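Local structure of ubiquitin-conjugating enzyme E2, putative (Plasmodium falciparum, 2Q0V) at residues Leu76-Asp81 with Glu126-Ser131; Glu40-Gly45 with Ser131-Met136. The protein probably takes part in transferring ubiquitin to target proteins, as a member of the ubiquitin-conjugating enzyme family related to the E2 variants. One frame throughout, in Å; residues are numbered along the deposited sequence.

Interaction 1: residues Leu76-Asp81 with Glu126-Ser131; sequences LTIFCD and ETILIS
Ile78 and Ile128 meet tip to tip between inner strand 73-79 and helix 125-135 of the ubiquitin-conjugating (UBC) fold, and the pair illustrates how a helix is seated on one face of an antiparallel sheet. The axes of strand 76-79 and helix 126-131 pass 10.9 Å apart, and their N-to-C directions lie 144° from each other, a spacing that branched aliphatic side chains can fill. Ile78 does most of the reaching. With CG1 anti to its carbonyl carbon and the chain extended beyond it (chi2 -173°), its terminal methyl is carried off the strand into the angle between two helix side chains. There Ile78 CD1 rests 4.0 Å from Ile128 CG2, the short branch of that isoleucine, and 3.9 Å from Leu129 CD2. The two encounters differ in direction: Ile128 comes head-on, whereas Leu129 slants across Ile78, and although the first bond of the Leu129 side chain points neither at the strand nor away from it, the end of that side chain comes closer. Leu129 CD2 also reaches Leu76, whose CG lies 4.3 Å from it, a looser touch. Leu129 thus spans two strand residues that are two positions apart and so face the same way, while Thr77 and Phe79 turn to the other face of the sheet, where Thr77 OG1 bonds Asp94. All four touching residues are buried and the contact is purely apolar. Ile128 also packs on Val91, Pro89 and Ile115. Farther round the helix, one carbonyl carries a double load: Thr127 O accepts Ser131 N at 2.8 Å and Ser131 OG at 2.9 Å, the two donors arriving from opposite faces of the carbonyl plane.

Interaction 2: residues Glu40-Gly45 with Ser131-Met136; sequences EGVSFG and SLRQEM
Arg133 lays its guanidinium against the backbone of Glu40 and Gly41, an example of a long polar side chain bridging a helix to the loop that leads into edge strand 42-46. Its NE gives a weak hydrogen bond to Glu40 O (3.3 Å, N-H...O 155°), with that oxygen at the edge of the guanidinium, near its plane, while Gly41 CA sits over one face. The peptide joining Glu40 to Gly41 is modelled cis, with C=O and N-H on the same side, and its C=O is turned to Arg133 NE. The Glu40 side chain crosses the arginine at about a right angle and brings CG to 3.8 Å from Arg133 NH1. Its carboxylate plane stands 73° from the guanidinium plane, and Glu40 OE2 stays 4.5 Å from Arg133 NH1, beyond a salt bridge. Closer to the helix, Val42 CG1 touches the aliphatic part of the arginine at CD, 4.2 Å away. A bend at chi3 (95°) turns the guanidinium from that aliphatic run. Its stronger polar partner is Phe62 O, bonded by NH2, and Phe62 also pairs with Gly41 through the backbone. Arg133 thus ties helix 125-135 to the loop before the edge strand. Around this site, Val42 leans on Leu129 and Leu132 on Ile61 and Leu76, so the helix lies on one face of the antiparallel sheet of the UBC fold, over strands 42-46, 56-62 and 73-79 together.

Overall arrangement
After helix 22-34 the chain enters the sheet at 40-45, a short loop running into edge strand 42-46, and interaction 2 is closed only by residues 131-136, 86 residues on. Strands 56-62 and 73-79 follow; the latter supplies 76-81, and strand 90-93 ends the sheet. Helix 125-135 then makes both closures in turn: its first turns complete interaction 1, its later ones interaction 2. The shorter loop therefore lies within the longer one without crossing it, and Ser131 belongs to both. Their centres are 9 Å apart, and Leu129 and Leu132 provide continuity by packing against residues of the other contact, uniting helix, edge strand and inner strand.

Interaction 1: residues Leu76-Asp81 with Glu126-Ser131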
# COMPACT_ATOMS: atom_id res chain seq x y z
N LEU A 76 6.49 1.78 3.68
CA LEU A 76 6.47 0.95 2.52
C LEU A 76 6.50 1.71 1.22
O LEU A 76 6.36 2.92 1.21
CB LEU A 76 5.37 -0.12 2.59
CG LEU A 76 3.89 -0.02 2.95
CD1 LEU A 76 3.37 -1.43 2.82
CD2 LEU A 76 3.59 0.54 4.34
N THR A 77 6.77 0.98 0.14
CA THR A 77 6.99 1.56 -1.16
C THR A 77 6.05 0.84 -2.12
O THR A 77 6.04 -0.38 -2.18
CB THR A 77 8.50 1.41 -1.58
OG1 THR A 77 9.31 2.17 -0.67
CG2 THR A 77 8.76 1.92 -2.98
N ILE A 78 5.24 1.60 -2.84
CA ILE A 78 4.35 1.05 -3.88
C ILE A 78 4.82 1.52 -5.27
O ILE A 78 5.06 2.69 -5.49
CB ILE A 78 2.84 1.36 -3.58
CG1 ILE A 78 2.43 0.63 -2.30
CG2 ILE A 78 1.94 0.94 -4.72
CD1 ILE A 78 0.95 0.68 -1.93
N PHE A 79 5.00 0.60 -6.19
CA PHE A 79 5.45 0.99 -7.50
C PHE A 79 4.39 0.67 -8.52
O PHE A 79 4.07 -0.50 -8.71
CB PHE A 79 6.74 0.26 -7.89
CG PHE A 79 7.17 0.54 -9.31
CD1 PHE A 79 7.82 1.73 -9.63
CD2 PHE A 79 6.86 -0.36 -10.33
CE1 PHE A 79 8.17 2.01 -10.93
CE2 PHE A 79 7.22 -0.08 -11.66
CZ PHE A 79 7.87 1.10 -11.96
N CYS A 80 3.88 1.69 -9.20
CA CYS A 80 2.87 1.50 -10.26
C CYS A 80 3.52 1.51 -11.65
O CYS A 80 3.92 2.57 -12.13
CB CYS A 80 1.80 2.60 -10.20
SG CYS A 80 0.97 2.85 -8.59
N ASP A 81 3.62 0.35 -12.31
CA ASP A 81 4.17 0.31 -13.68
C ASP A 81 3.26 1.01 -14.73
O ASP A 81 2.23 1.61 -14.38
CB ASP A 81 4.56 -1.12 -14.11
CG ASP A 81 3.37 -2.00 -14.38
OD1 ASP A 81 2.29 -1.44 -14.66
OD2 ASP A 81 3.52 -3.26 -14.35
N GLU A 126 -4.66 3.20 -1.90
CA GLU A 126 -5.37 3.19 -0.63
C GLU A 126 -5.98 1.82 -0.27
O GLU A 126 -5.77 1.34 0.85
CB GLU A 126 -6.39 4.32 -0.59
CG GLU A 126 -7.32 4.34 0.60
CD GLU A 126 -8.25 5.57 0.62
OE1 GLU A 126 -8.09 6.49 -0.25
OE2 GLU A 126 -9.14 5.63 1.52
N THR A 127 -6.67 1.18 -1.22
CA THR A 127 -7.19 -0.19 -1.01
C THR A 127 -6.14 -1.17 -0.49
O THR A 127 -6.43 -2.03 0.35
CB THR A 127 -7.79 -0.82 -2.33
OG1 THR A 127 -8.57 0.16 -3.01
CG2 THR A 127 -8.69 -1.98 -2.01
N ILE A 128 -4.93 -1.05 -1.04
CA ILE A 128 -3.82 -1.92 -0.66
C ILE A 128 -3.42 -1.63 0.79
O ILE A 128 -3.35 -2.51 1.60
CB ILE A 128 -2.61 -1.71 -1.61
CG1 ILE A 128 -2.97 -2.11 -3.06
CG2 ILE A 128 -1.35 -2.43 -1.04
CD1 ILE A 128 -1.92 -1.64 -4.12
N LEU A 129 -3.23 -0.35 1.09
CA LEU A 129 -2.86 0.07 2.43
C LEU A 129 -3.89 -0.37 3.46
O LEU A 129 -3.52 -1.04 4.41
CB LEU A 129 -2.56 1.58 2.46
CG LEU A 129 -1.38 1.93 1.53
CD1 LEU A 129 -1.13 3.43 1.44
CD2 LEU A 129 -0.08 1.10 1.82
N ILE A 130 -5.17 -0.08 3.21
CA ILE A 130 -6.30 -0.61 3.98
C ILE A 130 -6.32 -2.12 4.13
O ILE A 130 -6.52 -2.65 5.21
CB ILE A 130 -7.63 -0.17 3.35
CG1 ILE A 130 -7.78 1.34 3.43
CG2 ILE A 130 -8.86 -0.88 4.05
CD1 ILE A 130 -9.13 1.86 2.72
N SER A 131 -6.10 -2.83 3.04
CA SER A 131 -6.02 -4.29 3.08
C SER A 131 -4.93 -4.84 3.94
O SER A 131 -5.11 -5.87 4.58
CB SER A 131 -5.88 -4.85 1.67
OG SER A 131 -7.15 -4.79 1.07

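Interaction 2: residues Glu40-Gly45 with Ser131-Met136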
# COMPACT_ATOMS: atom_id res chain seq x y z
N GLU A 40 -8.07 5.99 7.91
CA GLU A 40 -7.30 5.69 9.12
C GLU A 40 -6.46 4.40 9.00
O GLU A 40 -6.86 3.45 8.33
CB GLU A 40 -8.26 5.61 10.34
CG GLU A 40 -8.96 4.28 10.50
CD GLU A 40 -10.14 4.24 11.52
OE1 GLU A 40 -10.64 5.27 12.04
OE2 GLU A 40 -10.59 3.12 11.78
N GLY A 41 -5.27 4.34 9.56
CA GLY A 41 -4.30 5.37 9.69
C GLY A 41 -3.36 4.85 8.61
O GLY A 41 -2.61 3.87 8.81
N VAL A 42 -3.53 5.41 7.42
CA VAL A 42 -2.62 5.18 6.32
C VAL A 42 -2.29 6.54 5.76
O VAL A 42 -3.05 7.49 5.88
CB VAL A 42 -3.16 4.23 5.19
CG1 VAL A 42 -3.77 2.94 5.75
CG2 VAL A 42 -4.12 4.96 4.24
N SER A 43 -1.10 6.65 5.19
CA SER A 43 -0.79 7.79 4.37
C SER A 43 -0.07 7.29 3.12
O SER A 43 0.44 6.16 3.08
CB SER A 43 0.02 8.79 5.16
OG SER A 43 1.30 8.27 5.37
N PHE A 44 -0.07 8.12 2.08
CA PHE A 44 0.62 7.78 0.85
C PHE A 44 0.92 9.03 0.03
O PHE A 44 0.18 10.02 0.09
CB PHE A 44 -0.15 6.72 0.02
CG PHE A 44 -1.54 7.12 -0.39
CD1 PHE A 44 -1.79 7.67 -1.64
CD2 PHE A 44 -2.62 6.93 0.47
CE1 PHE A 44 -3.10 8.03 -2.04
CE2 PHE A 44 -3.93 7.28 0.09
CZ PHE A 44 -4.17 7.84 -1.17
N GLY A 45 2.02 8.96 -0.70
CA GLY A 45 2.43 10.05 -1.58
C GLY A 45 3.60 9.65 -2.46
O GLY A 45 4.04 8.51 -2.45
N SER A 131 -6.10 -2.83 3.04
CA SER A 131 -6.02 -4.29 3.08
C SER A 131 -4.93 -4.84 3.94
O SER A 131 -5.11 -5.87 4.58
CB SER A 131 -5.88 -4.85 1.67
OG SER A 131 -7.15 -4.79 1.07
N LEU A 132 -3.78 -4.17 3.92
CA LEU A 132 -2.64 -4.56 4.75
C LEU A 132 -2.90 -4.30 6.23
O LEU A 132 -2.57 -5.14 7.07
CB LEU A 132 -1.36 -3.86 4.26
CG LEU A 132 -0.80 -4.41 2.93
CD1 LEU A 132 0.36 -3.50 2.42
CD2 LEU A 132 -0.34 -5.85 3.07
N ARG A 133 -3.56 -3.19 6.54
CA ARG A 133 -3.91 -2.95 7.92
C ARG A 133 -4.96 -3.95 8.43
O ARG A 133 -4.95 -4.29 9.60
CB ARG A 133 -4.40 -1.53 8.10
CG ARG A 133 -3.84 -0.91 9.31
CD ARG A 133 -3.72 0.59 9.20
NE ARG A 133 -4.91 1.18 9.78
CZ ARG A 133 -5.21 1.19 11.08
NH1 ARG A 133 -6.35 1.73 11.45
NH2 ARG A 133 -4.41 0.68 11.99
N GLN A 134 -5.83 -4.45 7.56
CA GLN A 134 -6.84 -5.44 7.96
C GLN A 134 -6.27 -6.82 8.15
O GLN A 134 -6.70 -7.55 9.03
CB GLN A 134 -8.00 -5.45 6.99
CG GLN A 134 -8.81 -4.13 7.13
CD GLN A 134 -9.87 -4.21 8.23
OE1 GLN A 134 -10.45 -5.28 8.49
NE2 GLN A 134 -10.14 -3.09 8.84
N GLU A 135 -5.28 -7.16 7.33
CA GLU A 135 -4.52 -8.38 7.50
C GLU A 135 -3.88 -8.53 8.87
O GLU A 135 -3.64 -9.65 9.30
CB GLU A 135 -3.42 -8.47 6.44
CG GLU A 135 -3.94 -8.94 5.10
CD GLU A 135 -4.69 -10.25 5.17
OE1 GLU A 135 -4.03 -11.30 5.41
OE2 GLU A 135 -5.93 -10.22 4.98
N MET A 136 -3.55 -7.41 9.52
CA MET A 136 -2.93 -7.40 10.83
C MET A 136 -3.89 -7.93 11.89
O MET A 136 -3.44 -8.48 12.89
CB MET A 136 -2.50 -6.00 11.23
CG MET A 136 -1.29 -5.49 10.54
SD MET A 136 -1.25 -3.74 10.86
CE MET A 136 0.41 -3.44 10.18